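Local coordinates for VAO-type flavoprotein oxidase VAO615 (Myceliophthora thermophila, PDB 6F72) that is probably an oxidoreductase with bicovalently bound FAD that, once reduced, reacts rapidly with molecular oxygen, though its substrate remains unidentified, at residues Thr305-Val318 against Leu367-Ile379. Sequence-based numbering, arbitrary orientation.
Sequences TLLGFNDSAVGNEV and LRPFLDDLASRGI. With NAG (2-acetamido-2-deoxy-beta-D-glucopyranose), chain F.
Two N-H groups grip the backbone oxygen of Leu374, a residue whose side chain packs on Phe309: Arg377 N and Ile379 N reach Leu374 O from opposite faces of its plane, both at 3.0 Å. With Gly378 N bonded to Ala375 O and Gly378 at positive phi, this is a Schellman motif ending helix 360-376, and it illustrates how a helix terminus can return its chain to the layer it packs on. That layer is an antiparallel sheet, in which strand 302-310 lies between strands 348-356 and 382-388. Strand 305-310 and helix 367-376 run nearly parallel, 16° apart, their axes 10.9 Å from each other at the closest approach.

Alternation along the strand turns Thr305, Leu307 and Phe309 toward the helix, whereas Leu306 and Asn310 point away. No hydrogen bond joins the two segments; mostly apolar groups carry the contact, although Val314 CG1 sits against the carbonyl oxygens of Arg377 and Gly378. Leu307 CD1 meets Leu371 CD2 at 3.7 Å. Phe309 holds CG between its backbone N and carbonyl carbon (chi1 62°), presenting a ring face to Leu374 CD2 in a CH-pi contact, 17° off the normal. Just past the Schellman turn, Ile379 CG2 presses on Phe309 CB at 3.5 Å, and the side chains of Ile379 and Val314 cross at about a right angle, CG1 of the isoleucine against CG2 of the valine.

Earlier in the strand, Thr305 and Leu367 meet tip to tip, Thr305 CG2 lying 3.8 Å from Leu367 CD1, while Thr305 OG1 donates to Leu306 O at 2.8 Å from above the carbonyl plane. A glycine here would probably open a gap beside the Leu367 methyls and leave Leu306 O without this hydroxyl donor.

Asn310 carries an N-linked glycan on ND2, and its OD1 closes an Asx turn by accepting Ser312 N at 3.1 Å.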
loop_
_atom_site.group_PDB
_atom_site.type_symbol
_atom_site.label_atom_id
_atom_site.label_comp_id
_atom_site.label_asym_id
_atom_site.label_seq_id
_atom_site.Cartn_x
_atom_site.Cartn_y
_atom_site.Cartn_z
ATOM N N THR A 305 -11.198 3.242 21.188
ATOM C CA THR A 305 -12.178 2.244 21.591
ATOM C C THR A 305 -12.187 1.021 20.703
ATOM O O THR A 305 -11.829 1.089 19.522
ATOM C CB THR A 305 -13.617 2.812 21.679
ATOM O OG1 THR A 305 -14.425 1.898 22.426
ATOM C CG2 THR A 305 -14.241 3.044 20.284
ATOM N N LEU A 306 -12.582 -0.096 21.307
ATOM C CA LEU A 306 -13.185 -1.197 20.584
ATOM C C LEU A 306 -14.687 -0.935 20.601
ATOM O O LEU A 306 -15.265 -0.607 21.647
ATOM C CB LEU A 306 -12.860 -2.550 21.240
ATOM C CG LEU A 306 -13.155 -3.838 20.454
ATOM C CD1 LEU A 306 -12.173 -4.929 20.845
ATOM C CD2 LEU A 306 -14.582 -4.343 20.651
ATOM N N LEU A 307 -15.304 -1.066 19.430
ATOM C CA LEU A 307 -16.753 -1.058 19.307
ATOM C C LEU A 307 -17.198 -2.201 18.403
ATOM O O LEU A 307 -16.963 -2.173 17.191
ATOM C CB LEU A 307 -17.253 0.305 18.799
ATOM C CG LEU A 307 -18.713 0.490 18.348
ATOM C CD1 LEU A 307 -19.715 0.152 19.447
ATOM C CD2 LEU A 307 -18.911 1.912 17.841
ATOM N N GLY A 308 -17.839 -3.198 19.008
ATOM C CA GLY A 308 -18.289 -4.389 18.294
ATOM C C GLY A 308 -19.740 -4.730 18.546
ATOM O O GLY A 308 -20.266 -4.467 19.625
ATOM N N PHE A 309 -20.385 -5.311 17.534
ATOM C CA PHE A 309 -21.756 -5.821 17.639
ATOM C C PHE A 309 -21.990 -6.964 16.656
ATOM O O PHE A 309 -21.311 -7.044 15.628
ATOM C CB PHE A 309 -22.792 -4.701 17.448
ATOM C CG PHE A 309 -22.757 -4.036 16.094
ATOM C CD1 PHE A 309 -23.485 -4.559 15.015
ATOM C CD2 PHE A 309 -22.028 -2.850 15.899
ATOM C CE1 PHE A 309 -23.465 -3.939 13.769
ATOM C CE2 PHE A 309 -22.014 -2.219 14.657
ATOM C CZ PHE A 309 -22.732 -2.766 13.592
ATOM N N ASN A 310 -22.959 -7.827 16.970
ATOM C CA ASN A 310 -23.256 -9.006 16.145
ATOM C C ASN A 310 -24.761 -9.312 15.967
ATOM O O ASN A 310 -25.611 -8.507 16.353
ATOM C CB ASN A 310 -22.471 -10.230 16.649
ATOM C CG ASN A 310 -22.788 -10.597 18.084
ATOM O OD1 ASN A 310 -23.931 -10.894 18.430
ATOM N ND2 ASN A 310 -21.761 -10.592 18.928
ATOM N N ASP A 311 -25.077 -10.468 15.378
ATOM C CA ASP A 311 -26.474 -10.840 15.088
ATOM C C ASP A 311 -27.104 -11.888 16.026
ATOM O O ASP A 311 -28.247 -12.300 15.816
ATOM C CB ASP A 311 -26.662 -11.202 13.595
ATOM C CG ASP A 311 -25.943 -12.483 13.175
ATOM O OD1 ASP A 311 -25.402 -13.220 14.026
ATOM O OD2 ASP A 311 -25.930 -12.755 11.957
ATOM N N SER A 312 -26.364 -12.270 17.070
ATOM C CA SER A 312 -26.751 -13.339 18.009
ATOM C C SER A 312 -27.985 -13.062 18.864
ATOM O O SER A 312 -28.498 -13.976 19.515
ATOM C CB SER A 312 -25.583 -13.687 18.933
ATOM O OG SER A 312 -24.451 -14.081 18.186
ATOM N N ALA A 313 -28.456 -11.818 18.859
ATOM C CA ALA A 313 -29.612 -11.400 19.656
ATOM C C ALA A 313 -30.736 -10.808 18.810
ATOM O O ALA A 313 -31.893 -10.762 19.256
ATOM C CB ALA A 313 -29.182 -10.408 20.731
ATOM N N VAL A 314 -30.406 -10.368 17.597
ATOM C CA VAL A 314 -31.363 -9.625 16.755
ATOM C C VAL A 314 -31.658 -10.264 15.393
ATOM O O VAL A 314 -32.614 -9.871 14.708
ATOM C CB VAL A 314 -30.929 -8.145 16.549
ATOM C CG1 VAL A 314 -31.088 -7.349 17.832
ATOM C CG2 VAL A 314 -29.507 -8.039 16.001
ATOM N N GLY A 315 -30.835 -11.242 15.013
ATOM C CA GLY A 315 -30.902 -11.862 13.691
ATOM C C GLY A 315 -30.147 -11.042 12.662
ATOM O O GLY A 315 -29.855 -9.864 12.882
ATOM N N ASN A 316 -29.858 -11.664 11.524
ATOM C CA ASN A 316 -28.979 -11.090 10.505
ATOM C C ASN A 316 -29.536 -9.844 9.818
ATOM O O ASN A 316 -28.771 -8.961 9.408
ATOM C CB ASN A 316 -28.612 -12.144 9.459
ATOM C CG ASN A 316 -27.352 -11.794 8.698
ATOM O OD1 ASN A 316 -27.391 -11.551 7.494
ATOM N ND2 ASN A 316 -26.224 -11.769 9.401
ATOM N N GLU A 317 -30.859 -9.778 9.696
ATOM C CA GLU A 317 -31.514 -8.652 9.040
ATOM C C GLU A 317 -31.376 -7.326 9.796
ATOM O O GLU A 317 -31.152 -6.282 9.169
ATOM C CB GLU A 317 -32.982 -8.969 8.747
ATOM C CG GLU A 317 -33.212 -9.543 7.352
ATOM C CD GLU A 317 -32.989 -8.525 6.228
ATOM O OE1 GLU A 317 -33.230 -7.312 6.429
ATOM O OE2 GLU A 317 -32.583 -8.943 5.121
ATOM N N VAL A 318 -31.513 -7.382 11.125
ATOM C CA VAL A 318 -31.343 -6.204 11.998
ATOM C C VAL A 318 -29.865 -5.806 12.044
ATOM O O VAL A 318 -29.548 -4.609 12.045
ATOM C CB VAL A 318 -31.929 -6.425 13.423
ATOM C CG1 VAL A 318 -31.583 -5.271 14.364
ATOM C CG2 VAL A 318 -33.447 -6.606 13.374
ATOM N N LEU A 367 -18.980 8.577 21.169
ATOM C CA LEU A 367 -19.514 7.235 20.939
ATOM C C LEU A 367 -21.034 7.133 21.135
ATOM O O LEU A 367 -21.675 6.249 20.547
ATOM C CB LEU A 367 -18.783 6.196 21.792
ATOM C CG LEU A 367 -17.287 5.965 21.545
ATOM C CD1 LEU A 367 -16.836 4.795 22.405
ATOM C CD2 LEU A 367 -16.953 5.740 20.070
ATOM N N ARG A 368 -21.591 8.063 21.915
ATOM C CA ARG A 368 -23.008 8.061 22.307
ATOM C C ARG A 368 -24.043 7.963 21.169
ATOM O O ARG A 368 -25.039 7.252 21.351
ATOM C CB ARG A 368 -23.330 9.208 23.283
ATOM C CG ARG A 368 -24.527 8.954 24.197
ATOM C CD ARG A 368 -24.296 7.792 25.161
ATOM N NE ARG A 368 -25.450 6.883 25.190
ATOM C CZ ARG A 368 -25.415 5.597 25.560
ATOM N NH1 ARG A 368 -24.281 5.015 25.945
ATOM N NH2 ARG A 368 -26.528 4.880 25.540
ATOM N N PRO A 369 -23.817 8.626 20.002
ATOM C CA PRO A 369 -24.789 8.407 18.911
ATOM C C PRO A 369 -24.814 6.966 18.382
ATOM O O PRO A 369 -25.905 6.417 18.162
ATOM C CB PRO A 369 -24.323 9.364 17.807
ATOM C CG PRO A 369 -23.478 10.374 18.500
ATOM C CD PRO A 369 -22.812 9.635 19.615
ATOM N N PHE A 370 -23.630 6.372 18.200
ATOM C CA PHE A 370 -23.478 4.993 17.725
ATOM C C PHE A 370 -24.089 3.998 18.706
ATOM O O PHE A 370 -24.803 3.083 18.289
ATOM C CB PHE A 370 -22.000 4.641 17.463
ATOM C CG PHE A 370 -21.306 5.552 16.477
ATOM C CD1 PHE A 370 -21.353 5.287 15.102
ATOM C CD2 PHE A 370 -20.581 6.666 16.925
ATOM C CE1 PHE A 370 -20.707 6.122 14.195
ATOM C CE2 PHE A 370 -19.936 7.509 16.021
ATOM C CZ PHE A 370 -19.998 7.237 14.656
ATOM N N LEU A 371 -23.822 4.199 20.001
ATOM C CA LEU A 371 -24.331 3.324 21.077
ATOM C C LEU A 371 -25.850 3.411 21.269
ATOM O O LEU A 371 -26.490 2.393 21.560
ATOM C CB LEU A 371 -23.609 3.576 22.418
ATOM C CG LEU A 371 -22.077 3.658 22.536
ATOM C CD1 LEU A 371 -21.648 3.701 23.996
ATOM C CD2 LEU A 371 -21.355 2.531 21.810
ATOM N N ASP A 372 -26.412 4.613 21.109
ATOM C CA ASP A 372 -27.858 4.812 21.157
ATOM C C ASP A 372 -28.558 4.128 19.989
ATOM O O ASP A 372 -29.638 3.544 20.175
ATOM C CB ASP A 372 -28.226 6.303 21.175
ATOM C CG ASP A 372 -28.001 6.961 22.531
ATOM O OD1 ASP A 372 -27.963 6.271 23.573
ATOM O OD2 ASP A 372 -27.862 8.198 22.550
ATOM N N ASP A 373 -27.954 4.194 18.797
ATOM C CA ASP A 373 -28.534 3.562 17.607
ATOM C C ASP A 373 -28.638 2.051 17.768
ATOM O O ASP A 373 -29.688 1.456 17.476
ATOM C CB ASP A 373 -27.764 3.912 16.334
ATOM C CG ASP A 373 -28.387 3.284 15.090
ATOM O OD1 ASP A 373 -28.039 2.131 14.766
ATOM O OD2 ASP A 373 -29.242 3.935 14.448
ATOM N N LEU A 374 -27.551 1.447 18.244
ATOM C CA LEU A 374 -27.513 0.016 18.534
ATOM C C LEU A 374 -28.524 -0.371 19.620
ATOM O O LEU A 374 -29.266 -1.346 19.449
ATOM C CB LEU A 374 -26.089 -0.429 18.894
ATOM C CG LEU A 374 -25.070 -0.300 17.754
ATOM C CD1 LEU A 374 -23.645 -0.163 18.281
ATOM C CD2 LEU A 374 -25.193 -1.455 16.771
ATOM N N ALA A 375 -28.562 0.408 20.708
ATOM C CA ALA A 375 -29.531 0.218 21.797
ATOM C C ALA A 375 -30.974 0.194 21.282
ATOM O O ALA A 375 -31.731 -0.710 21.633
ATOM C CB ALA A 375 -29.358 1.290 22.870
ATOM N N SER A 376 -31.328 1.153 20.420
ATOM C CA SER A 376 -32.688 1.262 19.850
ATOM C C SER A 376 -33.056 0.090 18.930
ATOM O O SER A 376 -34.238 -0.127 18.611
ATOM C CB SER A 376 -32.858 2.588 19.097
ATOM O OG SER A 376 -32.323 2.496 17.785
ATOM N N ARG A 377 -32.035 -0.653 18.508
ATOM C CA ARG A 377 -32.203 -1.780 17.603
ATOM C C ARG A 377 -32.083 -3.133 18.318
ATOM O O ARG A 377 -32.049 -4.184 17.672
ATOM C CB ARG A 377 -31.227 -1.648 16.431
ATOM C CG ARG A 377 -31.627 -0.548 15.456
ATOM C CD ARG A 377 -30.449 -0.148 14.599
ATOM N NE ARG A 377 -30.839 -0.001 13.203
ATOM C CZ ARG A 377 -31.057 1.152 12.581
ATOM N NH1 ARG A 377 -30.926 2.314 13.210
ATOM N NH2 ARG A 377 -31.408 1.142 11.304
ATOM N N GLY A 378 -32.052 -3.085 19.651
ATOM C CA GLY A 378 -31.973 -4.268 20.503
ATOM C C GLY A 378 -30.609 -4.952 20.538
ATOM O O GLY A 378 -30.517 -6.132 20.889
ATOM N N ILE A 379 -29.560 -4.214 20.172
ATOM C CA ILE A 379 -28.176 -4.725 20.171
ATOM C C ILE A 379 -27.431 -4.244 21.417
ATOM O O ILE A 379 -27.450 -3.059 21.741
ATOM C CB ILE A 379 -27.419 -4.328 18.873
ATOM C CG1 ILE A 379 -28.097 -4.957 17.644
ATOM C CG2 ILE A 379 -25.964 -4.764 18.929
ATOM C CD1 ILE A 379 -27.776 -4.291 16.324
HETATM C C1 NAG F . -21.872 -10.944 20.325
HETATM C C2 NAG F . -20.663 -11.766 20.807
HETATM C C3 NAG F . -20.764 -12.101 22.301
HETATM C C4 NAG F . -21.121 -10.871 23.143
HETATM C C5 NAG F . -22.414 -10.252 22.584
HETATM C C6 NAG F . -22.934 -9.076 23.410
HETATM C C7 NAG F . -19.708 -13.180 18.987
HETATM C C8 NAG F . -19.785 -14.535 18.347
HETATM N N2 NAG F . -20.544 -12.993 20.021
HETATM O O3 NAG F . -19.530 -12.669 22.754
HETATM O O4 NAG F . -21.255 -11.238 24.525
HETATM O O5 NAG F . -22.202 -9.856 21.212
HETATM O O6 NAG F . -22.128 -7.912 23.188
HETATM O O7 NAG F . -18.929 -12.331 18.572
#